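Local coordinates for Thiol:disulfide interchange protein DsbL (Escherichia coli, PDB 3C7M) that forms disulfide bonds in other proteins by passing on its own redox-active disulfide, working with DsbI to oxidise the arylsulfate sulfotransferase AssT in the periplasm, at residues A[172-177]-A[187-192]. Numbering follows the deposited sequence.
With CD (cadmium ion), chain E.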
ATOM      1  N   TYR A 172     -14.381   3.602  -6.516  1.00 12.69           N
ATOM      2  CA  TYR A 172     -13.991   4.820  -7.218  1.00 12.28           C
ATOM      3  C   TYR A 172     -12.485   4.969  -7.239  1.00 11.74           C
ATOM      4  O   TYR A 172     -11.872   5.224  -6.208  1.00 11.46           O
ATOM      5  CB  TYR A 172     -14.651   6.042  -6.562  1.00 12.66           C
ATOM      6  CG  TYR A 172     -16.159   5.925  -6.499  1.00 13.77           C
ATOM      7  CD1 TYR A 172     -16.939   6.136  -7.639  1.00 15.61           C
ATOM      8  CD2 TYR A 172     -16.803   5.589  -5.309  1.00 13.70           C
ATOM      9  CE1 TYR A 172     -18.329   6.015  -7.595  1.00 15.83           C
ATOM     10  CE2 TYR A 172     -18.200   5.464  -5.256  1.00 15.73           C
ATOM     11  CZ  TYR A 172     -18.947   5.681  -6.407  1.00 16.02           C
ATOM     12  OH  TYR A 172     -20.324   5.572  -6.363  1.00 17.20           O
ATOM     13  N   LEU A 173     -11.902   4.795  -8.422  1.00 10.69           N
ATOM     14  CA  LEU A 173     -10.465   4.891  -8.607  1.00 10.86           C
ATOM     15  C   LEU A 173     -10.066   6.309  -9.008  1.00 11.22           C
ATOM     16  O   LEU A 173     -10.453   6.814 -10.071  1.00 11.26           O
ATOM     17  CB  LEU A 173      -9.991   3.878  -9.659  1.00 10.65           C
ATOM     18  CG  LEU A 173      -8.535   3.935 -10.144  1.00 10.76           C
ATOM     19  CD1 LEU A 173      -7.537   3.906  -9.003  1.00 12.42           C
ATOM     20  CD2 LEU A 173      -8.244   2.780 -11.089  1.00 11.90           C
ATOM     21  N   ILE A 174      -9.279   6.956  -8.158  1.00 11.04           N
ATOM     22  CA  ILE A 174      -8.775   8.281  -8.493  1.00 11.38           C
ATOM     23  C   ILE A 174      -7.734   8.190  -9.613  1.00 11.77           C
ATOM     24  O   ILE A 174      -6.949   7.245  -9.655  1.00 12.04           O
ATOM     25  CB  ILE A 174      -8.194   8.975  -7.245  1.00 11.22           C
ATOM     26  CG1 ILE A 174      -9.317   9.171  -6.214  1.00 10.86           C
ATOM     27  CG2 ILE A 174      -7.497  10.301  -7.613  1.00 11.95           C
ATOM     28  CD1 ILE A 174      -8.851   9.604  -4.832  1.00 12.22           C
ATOM     29  N   TYR A 175      -7.750   9.144 -10.543  1.00 12.13           N
ATOM     30  CA  TYR A 175      -6.670   9.235 -11.515  1.00 12.88           C
ATOM     31  C   TYR A 175      -5.492   9.963 -10.876  1.00 13.14           C
ATOM     32  O   TYR A 175      -5.561  11.170 -10.603  1.00 13.10           O
ATOM     33  CB  TYR A 175      -7.116   9.948 -12.806  1.00 13.43           C
ATOM     34  CG  TYR A 175      -7.910   9.061 -13.745  1.00 14.06           C
ATOM     35  CD1 TYR A 175      -7.303   7.986 -14.396  1.00 14.99           C
ATOM     36  CD2 TYR A 175      -9.265   9.291 -13.979  1.00 15.51           C
ATOM     37  CE1 TYR A 175      -8.024   7.162 -15.252  1.00 14.84           C
ATOM     38  CE2 TYR A 175      -9.996   8.475 -14.840  1.00 15.22           C
ATOM     39  CZ  TYR A 175      -9.369   7.410 -15.465  1.00 15.23           C
ATOM     40  OH  TYR A 175     -10.099   6.601 -16.313  1.00 16.02           O
ATOM     41  N   THR A 176      -4.412   9.226 -10.633  1.00 13.54           N
ATOM     42  CA  THR A 176      -3.228   9.775  -9.977  1.00 14.08           C
ATOM     43  C   THR A 176      -2.706  11.062 -10.624  1.00 14.70           C
ATOM     44  O   THR A 176      -2.330  12.001  -9.926  1.00 14.72           O
ATOM     45  CB  THR A 176      -2.124   8.699  -9.852  1.00 14.14           C
ATOM     46  OG1 THR A 176      -2.615   7.637  -9.031  1.00 14.79           O
ATOM     47  CG2 THR A 176      -0.843   9.268  -9.241  1.00 14.58           C
ATOM     48  N   LYS A 177      -2.735  11.118 -11.952  1.00 14.88           N
ATOM     49  CA  LYS A 177      -2.229  12.286 -12.692  1.00 16.07           C
ATOM     50  C   LYS A 177      -3.038  13.563 -12.460  1.00 15.89           C
ATOM     51  O   LYS A 177      -2.553  14.659 -12.755  1.00 16.34           O
ATOM     52  CB  LYS A 177      -2.136  11.978 -14.194  1.00 16.17           C
ATOM     53  CG  LYS A 177      -3.461  11.694 -14.884  0.80 17.28           C
ATOM     54  CD  LYS A 177      -3.273  11.551 -16.391  0.80 17.97           C
ATOM     55  CE  LYS A 177      -4.553  11.070 -17.051  0.80 20.39           C
ATOM     56  NZ  LYS A 177      -4.321  10.613 -18.448  0.80 22.40           N
ATOM     57  N   ASP A 187     -10.541  16.587  -0.564  1.00 10.65           N
ATOM     58  CA  ASP A 187     -11.865  17.030  -1.026  1.00 10.68           C
ATOM     59  C   ASP A 187     -12.505  15.960  -1.919  1.00 10.84           C
ATOM     60  O   ASP A 187     -13.670  15.600  -1.726  1.00 11.50           O
ATOM     61  CB  ASP A 187     -11.780  18.347  -1.817  1.00 11.02           C
ATOM     62  CG  ASP A 187     -11.505  19.564  -0.942  1.00 10.80           C
ATOM     63  OD1 ASP A 187     -11.224  19.423   0.268  1.00 11.69           O
ATOM     64  OD2 ASP A 187     -11.552  20.684  -1.499  1.00 11.87           O
ATOM     65  N   LEU A 188     -11.726  15.461  -2.882  1.00 10.89           N
ATOM     66  CA  LEU A 188     -12.209  14.450  -3.824  1.00 11.15           C
ATOM     67  C   LEU A 188     -12.623  13.173  -3.105  1.00 11.02           C
ATOM     68  O   LEU A 188     -13.699  12.633  -3.369  1.00 11.19           O
ATOM     69  CB  LEU A 188     -11.153  14.146  -4.889  1.00 10.71           C
ATOM     70  CG  LEU A 188     -11.428  12.989  -5.856  1.00 11.09           C
ATOM     71  CD1 LEU A 188     -12.735  13.174  -6.627  1.00 11.74           C
ATOM     72  CD2 LEU A 188     -10.266  12.851  -6.811  1.00 11.72           C
ATOM     73  N   ILE A 189     -11.776  12.700  -2.191  1.00 10.98           N
ATOM     74  CA  ILE A 189     -12.077  11.481  -1.439  1.00 11.60           C
ATOM     75  C   ILE A 189     -13.395  11.601  -0.670  1.00 12.36           C
ATOM     76  O   ILE A 189     -14.185  10.655  -0.628  1.00 12.11           O
ATOM     77  CB  ILE A 189     -10.915  11.071  -0.496  1.00 11.18           C
ATOM     78  CG1 ILE A 189      -9.727  10.555  -1.307  1.00 11.16           C
ATOM     79  CG2 ILE A 189     -11.370  10.001   0.504  1.00 10.77           C
ATOM     80  CD1 ILE A 189      -8.430  10.561  -0.524  1.00 10.62           C
ATOM     81  N   ARG A 190     -13.618  12.762  -0.059  0.70 12.70           N
ATOM     82  CA  ARG A 190     -14.861  13.015   0.668  0.70 13.66           C
ATOM     83  C   ARG A 190     -16.074  12.973  -0.236  0.70 14.04           C
ATOM     84  O   ARG A 190     -17.101  12.404   0.138  0.70 14.30           O
ATOM     85  CB  ARG A 190     -14.799  14.348   1.405  0.70 13.90           C
ATOM     86  CG  ARG A 190     -13.803  14.302   2.506  0.70 15.13           C
ATOM     87  CD  ARG A 190     -14.078  15.302   3.577  0.70 15.15           C
ATOM     88  NE  ARG A 190     -13.235  14.979   4.713  0.70 14.01           N
ATOM     89  CZ  ARG A 190     -13.637  14.291   5.773  0.70 13.49           C
ATOM     90  NH1 ARG A 190     -14.899  13.879   5.873  0.70 13.48           N
ATOM     91  NH2 ARG A 190     -12.774  14.033   6.742  0.70 14.21           N
ATOM     92  N   GLU A 191     -15.944  13.569  -1.419  1.00 14.09           N
ATOM     93  CA  GLU A 191     -17.028  13.561  -2.418  1.00 15.10           C
ATOM     94  C   GLU A 191     -17.345  12.121  -2.829  1.00 15.38           C
ATOM     95  O   GLU A 191     -18.510  11.714  -2.853  1.00 15.85           O
ATOM     96  CB  GLU A 191     -16.670  14.397  -3.647  1.00 15.86           C
ATOM     97  CG  GLU A 191     -17.682  14.231  -4.796  1.00 17.88           C
ATOM     98  CD  GLU A 191     -17.669  15.362  -5.810  0.50 19.66           C
ATOM     99  OE1 GLU A 191     -16.833  16.282  -5.693  0.50 20.60           O
ATOM    100  OE2 GLU A 191     -18.514  15.327  -6.732  0.50 21.46           O
ATOM    101  N   LEU A 192     -16.301  11.348  -3.108  1.00 15.18           N
ATOM    102  CA  LEU A 192     -16.470   9.958  -3.530  1.00 15.17           C
ATOM    103  C   LEU A 192     -17.076   9.088  -2.443  1.00 15.85           C
ATOM    104  O   LEU A 192     -17.891   8.202  -2.731  1.00 16.33           O
ATOM    105  CB  LEU A 192     -15.134   9.370  -4.007  1.00 14.63           C
ATOM    106  CG  LEU A 192     -14.566  10.004  -5.282  1.00 14.03           C
ATOM    107  CD1 LEU A 192     -13.194   9.433  -5.627  1.00 13.15           C
ATOM    108  CD2 LEU A 192     -15.545   9.854  -6.455  1.00 13.79           C
TER
HETATM  109 CD    CD E 198     -10.811  21.901   0.308  0.95 11.16          CD
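Strand 172-174 and the 187-192 part of helix 182-193 run almost antiparallel, at 169°, with their axes 10.2 Å apart at closest approach. Across that gap, Y172 and I174 send their CB atoms toward the helix, whereas L173 points away, to the other face of the sheet and helix 154-161. I174 carries the middle of the contact. Its CG1 lies anti to the carbonyl carbon (chi1 -63°), and the extended second torsion carries I174 CD1 out to I189 CG1, 3.8 Å away, the two side chains crossing at about a right angle. L188, with CG anti to its backbone N (chi1 173°), reaches I174 tip to tip: its CD2 sits against both branches, 3.8 Å from I174 CG1 and 3.8 Å from I174 CG2. In this thioredoxin-type fold, the pairing lays the C-terminal helix 182-193 on one face of the central sheet through the strand that hydrogen-bonds to both 165-168 and 7-9. L192, one turn on from L188, fits its branched end between the two strand residues, CD1 being 3.8 Å from Y172 CB and 3.9 Å from I174 CG1. Its CD2 touches the root of the tyrosine ring, 4.0 Å from Y172 CG. Farther along the ring, Y172 CE2 comes within 3.7 Å of the backbone L192 O, which approaches obliquely. V168 of the neighbouring strand 165-168 touches both I189 and L192, continuing the apolar surface. D187 stays clear of the strand; its carboxylate chelates cadmium through OD1 and OD2, the metal also being bound by D183 one turn earlier.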